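Local coordinates for exodeoxyribonuclease (Neisseria meningitidis, PDB 4B5G), which cleaves the DNA backbone at abasic sites as an AP endonuclease, probably with the help of magnesium or manganese ions, at a contact of chain A with DNA. Residues are numbered along the deposited sequence; one frame, centred on the assembly and turned at random.

Site 1: a contact of chain A with DNA. Residues 114, 169-170, 204, 218. With nucleotides of chain B.
Backbone surfaces meet the abasic sugar first: the carbonyl O of Ser169 lies 3.3 Å from C1' of 3DR6, and Gly170, at a positive phi of 104°, turns its CA toward the same carbon. This is the abasic-site pocket of an AP/ExoA-family endonuclease, and 3DR6, a stand-in for the abasic nucleotide that carries no base at C1', occupies it unpaired. Trp218, from the short strand 217-218, presents one face of the six-membered half of its indole to the sugar. C2' of 3DR6 sits 3.9 Å above the plane of Trp218, toward the rim near its CZ3. On that same face stands CZ3 of Trp204, from strand 204-205, 3.5 Å above the plane, and CB of Trp218 in turn lies in plane at the edge of the Trp204 ring. The two indoles therefore meet edge to face, the rim of Trp204 upright on the face of Trp218. With CG anti to the backbone N (chi1 176°), Trp204 sends its far corner, CH2, to the link between the abasic sugar and the next nucleotide, 3.4 Å from O5' of DC7 and 3.9 Å from C3' of 3DR6. Trp218 also has a polar end. Its NE1 donates to OP1 on the phosphate of DA8 at 2.7 Å, a fairly straight bond (164° at H) with the acceptor almost in the indole plane, while CZ2 brushes C5' of DC7. One indole thus bridges the abasic sugar and a phosphate two nucleotides along the strand, which should fix its rotation. At the 5' phosphate of DC7, the loop residue Ser114 donates from its hydroxyl OG to OP2 at 3.2 Å. CB of Ser114 packs against the same phosphate, 3.5 Å from O3' of 3DR6, the bridging oxygen.

Site 2: a contact of chain A with DNA. Residues 10-11, 14, 18. With nucleotides of chain C.
Lys18 and Ser14, in the loop-helix segment after strand 2-8 of this AP/ExoA-family nuclease, meet the sugar-phosphate backbone of the strand opposite the abasic one. The close-packed part is at the deoxyribose of DA9. The carbonyl O of Asn10 lies 3.5 Å from C4', and CB of Ser14, on helix 12-17, rests 3.9 Å from C3'. Ser14 has its hydroxyl swung opposite the backbone N (chi1 172°), which brings OG near both C5' and OP1 of DA9, at 3.7 and 3.6 Å, with no hydrogen bond assigned. CA of Gly11 approaches the following phosphate, 3.4 Å from OP1 of DG10. The backbone N of Ser14, near the start of the helix, gives that same oxygen a weak hydrogen bond; the helix N-terminus may add a modest electrostatic pull on the phosphate.

By contrast, the phosphate of DA9 is reached mainly by the end of one long side chain, in a looser contact. Lys18, in the loop just past the helix, runs extended through chi2 and chi3 and then bends at chi4 (102°). Its ammonium NZ forms a salt bridge and hydrogen bond with OP1 of DA9 at 2.5 Å. Both bases are paired and receive no contact here, so recognition is of backbone and is probably independent of sequence. Asn10, a metal ligand in this enzyme although no metal ion is present here, ends with its amide ND2 3.9 Å from C5' of DA9.

Site 1: a contact of chain A with DNA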
loop_
_atom_site.group_PDB
_atom_site.type_symbol
_atom_site.label_atom_id
_atom_site.label_comp_id
_atom_site.label_asym_id
_atom_site.label_seq_id
_atom_site.Cartn_x
_atom_site.Cartn_y
_atom_site.Cartn_z
ATOM N N SER A 114 -10.428 -3.236 -13.250
ATOM C CA SER A 114 -11.576 -4.129 -13.161
ATOM C C SER A 114 -12.857 -3.421 -13.582
ATOM O O SER A 114 -13.908 -4.047 -13.716
ATOM C CB SER A 114 -11.719 -4.671 -11.737
ATOM O OG SER A 114 -12.258 -3.689 -10.870
ATOM N N SER A 169 -9.329 -9.143 -13.470
ATOM C CA SER A 169 -8.271 -8.189 -13.172
ATOM C C SER A 169 -7.779 -8.362 -11.739
ATOM O O SER A 169 -8.572 -8.565 -10.821
ATOM C CB SER A 169 -8.771 -6.759 -13.379
ATOM O OG SER A 169 -7.772 -5.811 -13.043
ATOM N N GLY A 170 -6.466 -8.280 -11.556
ATOM C CA GLY A 170 -5.860 -8.465 -10.251
ATOM C C GLY A 170 -5.198 -9.821 -10.089
ATOM O O GLY A 170 -4.356 -10.012 -9.212
ATOM N N TRP A 204 -8.119 -7.717 1.634
ATOM C CA TRP A 204 -9.281 -7.120 0.986
ATOM C C TRP A 204 -10.389 -8.141 0.753
ATOM O O TRP A 204 -10.124 -9.303 0.451
ATOM C CB TRP A 204 -8.887 -6.466 -0.341
ATOM C CG TRP A 204 -10.057 -5.911 -1.099
ATOM C CD1 TRP A 204 -10.708 -4.738 -0.852
ATOM C CD2 TRP A 204 -10.715 -6.504 -2.226
ATOM N NE1 TRP A 204 -11.730 -4.564 -1.752
ATOM C CE2 TRP A 204 -11.756 -5.634 -2.608
ATOM C CE3 TRP A 204 -10.526 -7.685 -2.948
ATOM C CZ2 TRP A 204 -12.604 -5.907 -3.679
ATOM C CZ3 TRP A 204 -11.370 -7.956 -4.013
ATOM C CH2 TRP A 204 -12.394 -7.069 -4.367
ATOM N N TRP A 218 -8.761 -11.332 -0.774
ATOM C CA TRP A 218 -7.539 -11.234 -1.555
ATOM C C TRP A 218 -6.447 -10.646 -0.677
ATOM O O TRP A 218 -6.729 -9.953 0.300
ATOM C CB TRP A 218 -7.743 -10.302 -2.753
ATOM C CG TRP A 218 -8.760 -10.753 -3.762
ATOM C CD1 TRP A 218 -10.037 -11.167 -3.516
ATOM C CD2 TRP A 218 -8.590 -10.804 -5.183
ATOM N NE1 TRP A 218 -10.667 -11.486 -4.694
ATOM C CE2 TRP A 218 -9.801 -11.271 -5.732
ATOM C CE3 TRP A 218 -7.530 -10.506 -6.045
ATOM C CZ2 TRP A 218 -9.980 -11.447 -7.102
ATOM C CZ3 TRP A 218 -7.711 -10.681 -7.405
ATOM C CH2 TRP A 218 -8.926 -11.148 -7.921
ATOM O "O5'" 3DR B 6 -9.601 -2.565 -7.198
ATOM P P 3DR B 6 -10.021 -1.277 -6.347
ATOM O OP1 3DR B 6 -9.858 -1.581 -4.909
ATOM O OP2 3DR B 6 -9.338 -0.098 -6.926
ATOM C "C2'" 3DR B 6 -9.382 -7.119 -7.543
ATOM C "C5'" 3DR B 6 -10.225 -3.811 -6.916
ATOM C "C4'" 3DR B 6 -9.969 -4.824 -8.017
ATOM O "O4'" 3DR B 6 -8.542 -5.024 -8.174
ATOM C "C1'" 3DR B 6 -8.274 -6.403 -8.305
ATOM C "C3'" 3DR B 6 -10.582 -6.198 -7.760
ATOM O "O3'" 3DR B 6 -11.364 -6.604 -8.879
ATOM P P DC B 7 -12.968 -6.610 -8.780
ATOM O OP1 DC B 7 -13.497 -7.188 -10.036
ATOM O OP2 DC B 7 -13.397 -5.261 -8.352
ATOM O "O5'" DC B 7 -13.276 -7.618 -7.579
ATOM C "C5'" DC B 7 -13.010 -9.007 -7.725
ATOM C "C4'" DC B 7 -14.197 -9.812 -7.231
ATOM O "O4'" DC B 7 -15.357 -9.511 -8.046
ATOM C "C3'" DC B 7 -14.031 -11.322 -7.299
ATOM O "O3'" DC B 7 -14.782 -11.912 -6.256
ATOM C "C2'" DC B 7 -14.623 -11.659 -8.662
ATOM C "C1'" DC B 7 -15.781 -10.672 -8.733
ATOM N N1 DC B 7 -16.140 -10.283 -10.122
ATOM C C2 DC B 7 -17.461 -10.423 -10.558
ATOM O O2 DC B 7 -18.308 -10.869 -9.775
ATOM N N3 DC B 7 -17.773 -10.063 -11.826
ATOM C C4 DC B 7 -16.828 -9.585 -12.637
ATOM N N4 DC B 7 -17.184 -9.244 -13.879
ATOM C C5 DC B 7 -15.475 -9.436 -12.210
ATOM C C6 DC B 7 -15.179 -9.794 -10.957
ATOM P P DA B 8 -14.153 -13.108 -5.390
ATOM O OP1 DA B 8 -13.127 -12.533 -4.489
ATOM O OP2 DA B 8 -13.781 -14.165 -6.352
ATOM O "O5'" DA B 8 -15.380 -13.633 -4.510
ATOM C "C5'" DA B 8 -16.060 -12.729 -3.646
ATOM C "C4'" DA B 8 -17.568 -12.881 -3.754
ATOM O "O4'" DA B 8 -17.994 -12.596 -5.112
ATOM C "C3'" DA B 8 -18.117 -14.267 -3.436
ATOM O "O3'" DA B 8 -19.386 -14.134 -2.815
ATOM C "C2'" DA B 8 -18.248 -14.909 -4.812
ATOM C "C1'" DA B 8 -18.676 -13.711 -5.648
ATOM N N9 DA B 8 -18.310 -13.829 -7.054
ATOM C C8 DA B 8 -17.062 -14.050 -7.564
ATOM N N7 DA B 8 -17.030 -14.106 -8.874
ATOM C C5 DA B 8 -18.348 -13.904 -9.247
ATOM C C6 DA B 8 -18.981 -13.848 -10.503
ATOM N N6 DA B 8 -18.326 -13.997 -11.659
ATOM N N1 DA B 8 -20.312 -13.629 -10.525
ATOM C C2 DA B 8 -20.961 -13.479 -9.364
ATOM N N3 DA B 8 -20.476 -13.512 -8.124
ATOM C C4 DA B 8 -19.152 -13.730 -8.136
#

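Site 2: a contact of chain A with DNA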
loop_
_atom_site.group_PDB
_atom_site.type_symbol
_atom_site.label_atom_id
_atom_site.label_comp_id
_atom_site.label_asym_id
_atom_site.label_seq_id
_atom_site.Cartn_x
_atom_site.Cartn_y
_atom_site.Cartn_z
ATOM N N ASN A 10 -10.316 3.529 2.048
ATOM C CA ASN A 10 -11.544 3.612 1.256
ATOM C C ASN A 10 -12.327 4.883 1.574
ATOM O O ASN A 10 -13.503 4.829 1.936
ATOM C CB ASN A 10 -12.417 2.373 1.488
ATOM C CG ASN A 10 -13.547 2.253 0.482
ATOM O OD1 ASN A 10 -13.413 2.660 -0.672
ATOM N ND2 ASN A 10 -14.669 1.695 0.919
ATOM N N GLY A 11 -11.663 6.026 1.444
ATOM C CA GLY A 11 -12.238 7.289 1.864
ATOM C C GLY A 11 -11.823 7.570 3.294
ATOM O O GLY A 11 -12.343 6.958 4.227
ATOM N N SER A 14 -14.635 8.592 5.900
ATOM C CA SER A 14 -15.423 7.443 6.327
ATOM C C SER A 14 -14.662 6.638 7.374
ATOM O O SER A 14 -15.205 6.287 8.425
ATOM C CB SER A 14 -15.754 6.557 5.125
ATOM O OG SER A 14 -16.357 5.343 5.535
ATOM N N LYS A 18 -15.261 5.902 11.330
ATOM C CA LYS A 18 -15.330 4.489 11.718
ATOM C C LYS A 18 -14.241 4.110 12.734
ATOM O O LYS A 18 -14.095 2.942 13.094
ATOM C CB LYS A 18 -15.275 3.558 10.502
ATOM C CG LYS A 18 -16.476 3.672 9.578
ATOM C CD LYS A 18 -16.376 2.699 8.416
ATOM C CE LYS A 18 -17.624 2.744 7.546
ATOM N NZ LYS A 18 -17.419 3.530 6.301
ATOM P P DA C 9 -19.486 3.370 3.060
ATOM O OP1 DA C 9 -18.807 3.000 4.322
ATOM O OP2 DA C 9 -20.915 3.757 3.082
ATOM O "O5'" DA C 9 -18.666 4.554 2.372
ATOM C "C5'" DA C 9 -17.290 4.371 2.064
ATOM C "C4'" DA C 9 -16.810 5.458 1.123
ATOM O "O4'" DA C 9 -17.397 5.248 -0.186
ATOM C "C3'" DA C 9 -17.189 6.871 1.550
ATOM O "O3'" DA C 9 -16.091 7.750 1.353
ATOM C "C2'" DA C 9 -18.366 7.231 0.648
ATOM C "C1'" DA C 9 -18.095 6.404 -0.603
ATOM N N9 DA C 9 -19.313 5.984 -1.290
ATOM C C8 DA C 9 -20.504 5.625 -0.723
ATOM N N7 DA C 9 -21.427 5.292 -1.595
ATOM C C5 DA C 9 -20.798 5.443 -2.820
ATOM C C6 DA C 9 -21.231 5.248 -4.146
ATOM N N6 DA C 9 -22.462 4.840 -4.479
ATOM N N1 DA C 9 -20.345 5.492 -5.130
ATOM C C2 DA C 9 -19.112 5.902 -4.813
ATOM N N3 DA C 9 -18.591 6.120 -3.608
ATOM C C4 DA C 9 -19.494 5.870 -2.648
ATOM P P DG C 10 -16.083 9.198 2.048
ATOM O OP1 DG C 10 -14.724 9.438 2.584
ATOM O OP2 DG C 10 -17.253 9.267 2.951
ATOM O "O5'" DG C 10 -16.347 10.202 0.835
ATOM C "C5'" DG C 10 -15.525 10.131 -0.318
ATOM C "C4'" DG C 10 -16.273 10.633 -1.539
ATOM O "O4'" DG C 10 -17.373 9.743 -1.842
ATOM C "C3'" DG C 10 -16.895 12.019 -1.389
ATOM O "O3'" DG C 10 -16.157 12.943 -2.184
ATOM C "C2'" DG C 10 -18.341 11.863 -1.860
ATOM C "C1'" DG C 10 -18.329 10.504 -2.542
ATOM N N9 DG C 10 -19.620 9.833 -2.485
ATOM C C8 DG C 10 -20.320 9.439 -1.370
ATOM N N7 DG C 10 -21.456 8.862 -1.653
ATOM C C5 DG C 10 -21.508 8.878 -3.042
ATOM C C6 DG C 10 -22.498 8.394 -3.927
ATOM O O6 DG C 10 -23.565 7.833 -3.641
ATOM N N1 DG C 10 -22.151 8.614 -5.261
ATOM C C2 DG C 10 -20.992 9.225 -5.679
ATOM N N2 DG C 10 -20.819 9.354 -7.001
ATOM N N3 DG C 10 -20.057 9.683 -4.861
ATOM C C4 DG C 10 -20.385 9.474 -3.565
#

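About 19 Å separates the C-alpha centres of site 1 and site 2, which share no residue or secondary-structure element and hold opposite strands. Site 1 draws on loops and the short strands 204-205 and 217-218 and takes the abasic strand, chain B; site 2 uses the loop after strand 2-8, helix 12-17 and the residue just beyond it, and takes chain C. Asp149, the probable catalytic aspartate, lies about 7 Å from the centre of site 1 and about 13 Å from the centre of site 2. Together the two sites grip both strands, which probably helps hold the lesion at the catalytic centre of one protein chain.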